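PDB 4DG8: PA1221 from Pseudomonas aeruginosa, which combines an AMP-binding enzyme region of the ANL clan with a phosphopantetheine attachment site. Local coordinates for residues Leu21-Phe33 against Cys184-Gln196. Numbering follows the deposited sequence.
Sequences LDLYAHPTVVARF and CTHAGITRLCLGQ
In this ANL-clan protein, the loop leading into helix 29-39 lies across helix 186-193, and His26, Pro27 and Val29 meet His186, Thr190 and Arg191. Two hydrogen bonds join the segments. Thr190 OG1 donates to Pro27 O at 2.7 Å, in the carbonyl plane; chi1 of 60° sets this hydroxyl between its own backbone N and carbonyl carbon, while CG2 also lies against Pro27 O, with Thr28 O a little farther off. At the first turn of helix 29-39, Val29 N donates to His186 ND1 at 2.9 Å; the donor is a backbone N-H lying 6° out of the imidazole plane, and ND1 must therefore offer its lone pair and be unprotonated in this bond. Thr28 caps the same turn, its OG1 accepting from Ala31 N. The His26 ring lies with one face over Arg191 CB, a CH-pi contact 3.6 Å from the ring centroid to that carbon. Its two nitrogens are both engaged: ND1 meets a water that also bonds weakly to Thr190 O, and NE2 bonds to Leu20 O. Apolar contacts flank this centre. Leu23 CG packs on Ala187 CB at 3.8 Å, Val29 CG2 on Ile189 CB, and Pro27 CG touches Leu194 CD1 at 4.0 Å. Leu194 CD2 also lies over one face of the Arg32 guanidinium, 3.5 Å from NE, which is bonded to Leu227 O. Arg191 turns its guanidinium away, to Asn314 O, Thr315 O and Thr342 OG1. Helix 186-193 directly follows strand 180-185; beyond the contact, Val29 and Ile189 share Trp223 of helix 217-226, and Val29 and Val30 rest on Leu98 of helix 88-99.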
loop_
_atom_site.group_PDB
_atom_site.type_symbol
_atom_site.label_atom_id
_atom_site.label_comp_id
_atom_site.label_asym_id
_atom_site.label_seq_id
_atom_site.Cartn_x
_atom_site.Cartn_y
_atom_site.Cartn_z
ATOM N N LEU A 21 4.808 13.422 -17.000
ATOM C CA LEU A 21 3.789 13.787 -16.026
ATOM C C LEU A 21 2.385 13.553 -16.582
ATOM O O LEU A 21 1.404 13.565 -15.844
ATOM C CB LEU A 21 3.962 15.242 -15.606
ATOM C CG LEU A 21 5.346 15.566 -15.052
ATOM C CD1 LEU A 21 5.531 17.073 -14.942
ATOM C CD2 LEU A 21 5.577 14.865 -13.706
ATOM N N ASP A 22 2.315 13.326 -17.888
ATOM C CA ASP A 22 1.070 13.050 -18.589
ATOM C C ASP A 22 0.739 11.569 -18.459
ATOM O O ASP A 22 1.577 10.715 -18.771
ATOM C CB ASP A 22 1.251 13.412 -20.065
ATOM C CG ASP A 22 0.014 13.126 -20.915
ATOM O OD1 ASP A 22 -1.117 13.141 -20.381
ATOM O OD2 ASP A 22 0.185 12.908 -22.142
ATOM N N LEU A 23 -0.474 11.261 -18.003
ATOM C CA LEU A 23 -0.910 9.866 -17.903
ATOM C C LEU A 23 -0.774 9.110 -19.226
ATOM O O LEU A 23 -0.364 7.948 -19.244
ATOM C CB LEU A 23 -2.347 9.763 -17.396
ATOM C CG LEU A 23 -2.499 9.708 -15.873
ATOM C CD1 LEU A 23 -2.328 11.102 -15.266
ATOM C CD2 LEU A 23 -3.848 9.127 -15.492
ATOM N N TYR A 24 -1.114 9.768 -20.331
ATOM C CA TYR A 24 -1.094 9.119 -21.643
ATOM C C TYR A 24 0.314 8.857 -22.174
ATOM O O TYR A 24 0.480 8.274 -23.248
ATOM C CB TYR A 24 -1.933 9.911 -22.650
ATOM C CG TYR A 24 -3.333 10.082 -22.141
ATOM C CD1 TYR A 24 -4.189 8.989 -22.062
ATOM C CD2 TYR A 24 -3.788 11.313 -21.686
ATOM C CE1 TYR A 24 -5.467 9.117 -21.575
ATOM C CE2 TYR A 24 -5.073 11.456 -21.182
ATOM C CZ TYR A 24 -5.905 10.347 -21.132
ATOM O OH TYR A 24 -7.182 10.454 -20.644
ATOM N N ALA A 25 1.324 9.308 -21.432
ATOM C CA ALA A 25 2.712 9.045 -21.802
ATOM C C ALA A 25 3.143 7.689 -21.263
ATOM O O ALA A 25 4.282 7.269 -21.437
ATOM C CB ALA A 25 3.625 10.133 -21.275
ATOM N N HIS A 26 2.219 7.005 -20.600
ATOM C CA HIS A 26 2.532 5.727 -19.983
ATOM C C HIS A 26 1.645 4.642 -20.574
ATOM O O HIS A 26 0.508 4.905 -20.942
ATOM C CB HIS A 26 2.399 5.845 -18.453
ATOM C CG HIS A 26 3.330 6.862 -17.870
ATOM N ND1 HIS A 26 4.610 6.548 -17.459
ATOM C CD2 HIS A 26 3.198 8.199 -17.701
ATOM C CE1 HIS A 26 5.210 7.641 -17.018
ATOM N NE2 HIS A 26 4.374 8.656 -17.147
ATOM N N PRO A 27 2.181 3.425 -20.711
ATOM C CA PRO A 27 1.381 2.367 -21.338
ATOM C C PRO A 27 0.391 1.795 -20.326
ATOM O O PRO A 27 0.579 1.981 -19.114
ATOM C CB PRO A 27 2.438 1.327 -21.731
ATOM C CG PRO A 27 3.461 1.433 -20.565
ATOM C CD PRO A 27 3.474 2.922 -20.198
ATOM N N THR A 28 -0.662 1.131 -20.796
ATOM C CA THR A 28 -1.530 0.411 -19.866
ATOM C C THR A 28 -0.730 -0.750 -19.247
ATOM O O THR A 28 0.312 -1.150 -19.778
ATOM C CB THR A 28 -2.789 -0.141 -20.557
ATOM O OG1 THR A 28 -2.415 -1.240 -21.397
ATOM C CG2 THR A 28 -3.508 0.953 -21.395
ATOM N N VAL A 29 -1.186 -1.269 -18.110
ATOM C CA VAL A 29 -0.513 -2.421 -17.510
ATOM C C VAL A 29 -0.544 -3.623 -18.463
ATOM O O VAL A 29 0.397 -4.395 -18.529
ATOM C CB VAL A 29 -1.164 -2.835 -16.179
ATOM C CG1 VAL A 29 -0.546 -4.113 -15.670
ATOM C CG2 VAL A 29 -1.025 -1.725 -15.145
ATOM N N VAL A 30 -1.640 -3.775 -19.199
ATOM C CA VAL A 30 -1.807 -4.962 -20.019
ATOM C C VAL A 30 -0.962 -4.881 -21.292
ATOM O O VAL A 30 -0.447 -5.892 -21.752
ATOM C CB VAL A 30 -3.275 -5.237 -20.361
ATOM C CG1 VAL A 30 -4.089 -5.518 -19.078
ATOM C CG2 VAL A 30 -3.847 -4.085 -21.122
ATOM N N ALA A 31 -0.798 -3.683 -21.849
ATOM C CA ALA A 31 0.110 -3.534 -22.982
ATOM C C ALA A 31 1.568 -3.864 -22.585
ATOM O O ALA A 31 2.255 -4.616 -23.271
ATOM C CB ALA A 31 -0.006 -2.130 -23.591
ATOM N N ARG A 32 2.022 -3.337 -21.449
ATOM C CA ARG A 32 3.394 -3.584 -21.024
ATOM C C ARG A 32 3.600 -5.055 -20.667
ATOM O O ARG A 32 4.580 -5.695 -21.103
ATOM C CB ARG A 32 3.754 -2.691 -19.847
ATOM C CG ARG A 32 5.123 -2.972 -19.254
ATOM C CD ARG A 32 6.246 -2.615 -20.198
ATOM N NE ARG A 32 7.525 -2.988 -19.596
ATOM C CZ ARG A 32 8.721 -2.704 -20.102
ATOM N NH1 ARG A 32 8.823 -2.038 -21.250
ATOM N NH2 ARG A 32 9.821 -3.103 -19.461
ATOM N N PHE A 33 2.662 -5.606 -19.906
ATOM C CA PHE A 33 2.722 -7.027 -19.619
ATOM C C PHE A 33 2.764 -7.854 -20.900
ATOM O O PHE A 33 3.506 -8.829 -20.983
ATOM C CB PHE A 33 1.577 -7.525 -18.710
ATOM C CG PHE A 33 1.684 -8.988 -18.404
ATOM C CD1 PHE A 33 2.438 -9.430 -17.330
ATOM C CD2 PHE A 33 1.128 -9.926 -19.255
ATOM C CE1 PHE A 33 2.590 -10.801 -17.081
ATOM C CE2 PHE A 33 1.271 -11.298 -19.018
ATOM C CZ PHE A 33 1.992 -11.735 -17.924
ATOM N N CYS A 184 -6.924 4.062 -8.432
ATOM C CA CYS A 184 -5.627 4.226 -9.055
ATOM C C CYS A 184 -5.669 3.686 -10.484
ATOM O O CYS A 184 -6.418 2.787 -10.805
ATOM C CB CYS A 184 -4.531 3.552 -8.236
ATOM S SG CYS A 184 -4.222 4.464 -6.661
ATOM N N THR A 185 -4.827 4.254 -11.324
ATOM C CA THR A 185 -4.975 4.212 -12.762
ATOM C C THR A 185 -3.897 3.251 -13.299
ATOM O O THR A 185 -2.926 2.979 -12.604
ATOM C CB THR A 185 -4.763 5.656 -13.223
ATOM O OG1 THR A 185 -5.791 6.074 -14.123
ATOM C CG2 THR A 185 -3.387 5.865 -13.767
ATOM N N HIS A 186 -4.110 2.658 -14.469
ATOM C CA HIS A 186 -3.046 1.921 -15.166
ATOM C C HIS A 186 -1.717 2.720 -15.261
ATOM O O HIS A 186 -0.622 2.187 -14.988
ATOM C CB HIS A 186 -3.509 1.500 -16.574
ATOM C CG HIS A 186 -4.353 0.255 -16.602
ATOM N ND1 HIS A 186 -3.913 -0.925 -17.173
ATOM C CD2 HIS A 186 -5.617 0.016 -16.166
ATOM C CE1 HIS A 186 -4.863 -1.845 -17.066
ATOM N NE2 HIS A 186 -5.901 -1.304 -16.445
ATOM N N ALA A 187 -1.819 3.992 -15.646
ATOM C CA ALA A 187 -0.657 4.881 -15.705
ATOM C C ALA A 187 0.088 5.020 -14.386
ATOM O O ALA A 187 1.308 5.118 -14.384
ATOM C CB ALA A 187 -1.053 6.265 -16.217
ATOM N N GLY A 188 -0.631 5.066 -13.268
ATOM C CA GLY A 188 0.019 5.218 -11.975
ATOM C C GLY A 188 0.937 4.032 -11.727
ATOM O O GLY A 188 2.071 4.164 -11.211
ATOM N N ILE A 189 0.458 2.861 -12.141
ATOM C CA ILE A 189 1.236 1.630 -12.012
ATOM C C ILE A 189 2.435 1.547 -12.952
ATOM O O ILE A 189 3.548 1.208 -12.505
ATOM C CB ILE A 189 0.361 0.378 -12.251
ATOM C CG1 ILE A 189 -0.772 0.325 -11.224
ATOM C CG2 ILE A 189 1.221 -0.868 -12.145
ATOM C CD1 ILE A 189 -1.727 -0.844 -11.424
ATOM N N THR A 190 2.219 1.821 -14.247
ATOM C CA THR A 190 3.325 1.697 -15.204
ATOM C C THR A 190 4.358 2.815 -14.987
ATOM O O THR A 190 5.551 2.589 -15.163
ATOM C CB THR A 190 2.869 1.632 -16.698
ATOM O OG1 THR A 190 2.163 2.825 -17.040
ATOM C CG2 THR A 190 1.960 0.408 -16.950
ATOM N N ARG A 191 3.911 4.000 -14.564
ATOM C CA ARG A 191 4.852 5.075 -14.234
ATOM C C ARG A 191 5.654 4.674 -12.999
ATOM O O ARG A 191 6.860 4.921 -12.940
ATOM C CB ARG A 191 4.172 6.447 -14.059
ATOM C CG ARG A 191 3.570 6.740 -12.648
ATOM C CD ARG A 191 4.689 7.178 -11.691
ATOM N NE ARG A 191 4.258 7.992 -10.552
ATOM C CZ ARG A 191 3.666 7.509 -9.458
ATOM N NH1 ARG A 191 3.375 6.213 -9.356
ATOM N NH2 ARG A 191 3.335 8.327 -8.469
ATOM N N LEU A 192 4.994 4.033 -12.035
ATOM C CA LEU A 192 5.707 3.556 -10.855
ATOM C C LEU A 192 6.820 2.566 -11.221
ATOM O O LEU A 192 7.936 2.635 -10.678
ATOM C CB LEU A 192 4.735 2.883 -9.850
ATOM C CG LEU A 192 5.406 2.200 -8.635
ATOM C CD1 LEU A 192 6.108 3.244 -7.758
ATOM C CD2 LEU A 192 4.424 1.361 -7.818
ATOM N N CYS A 193 6.502 1.618 -12.106
ATOM C CA CYS A 193 7.394 0.467 -12.311
ATOM C C CYS A 193 8.458 0.555 -13.409
ATOM O O CYS A 193 9.392 -0.247 -13.419
ATOM C CB CYS A 193 6.565 -0.809 -12.515
ATOM S SG CYS A 193 5.393 -1.145 -11.175
ATOM N N LEU A 194 8.343 1.527 -14.308
ATOM C CA LEU A 194 9.201 1.574 -15.490
ATOM C C LEU A 194 10.167 2.767 -15.488
ATOM O O LEU A 194 9.790 3.884 -15.122
ATOM C CB LEU A 194 8.353 1.620 -16.778
ATOM C CG LEU A 194 7.310 0.540 -17.109
ATOM C CD1 LEU A 194 6.859 0.718 -18.568
ATOM C CD2 LEU A 194 7.833 -0.879 -16.883
ATOM N N GLY A 195 11.404 2.531 -15.922
ATOM C CA GLY A 195 12.378 3.595 -16.084
ATOM C C GLY A 195 12.856 4.228 -14.783
ATOM O O GLY A 195 13.288 5.385 -14.753
ATOM N N GLN A 196 12.805 3.481 -13.691
ATOM C CA GLN A 196 13.186 4.083 -12.416
ATOM C C GLN A 196 14.606 3.692 -11.991
ATOM O O GLN A 196 14.958 2.505 -11.920
ATOM C CB GLN A 196 12.162 3.732 -11.326
ATOM C CG GLN A 196 10.734 4.088 -11.698
ATOM C CD GLN A 196 10.388 5.554 -11.457
ATOM O OE1 GLN A 196 11.248 6.378 -11.087
ATOM N NE2 GLN A 196 9.113 5.889 -11.664
HETATM O O HOH W 1 5.703 4.218 -17.544
#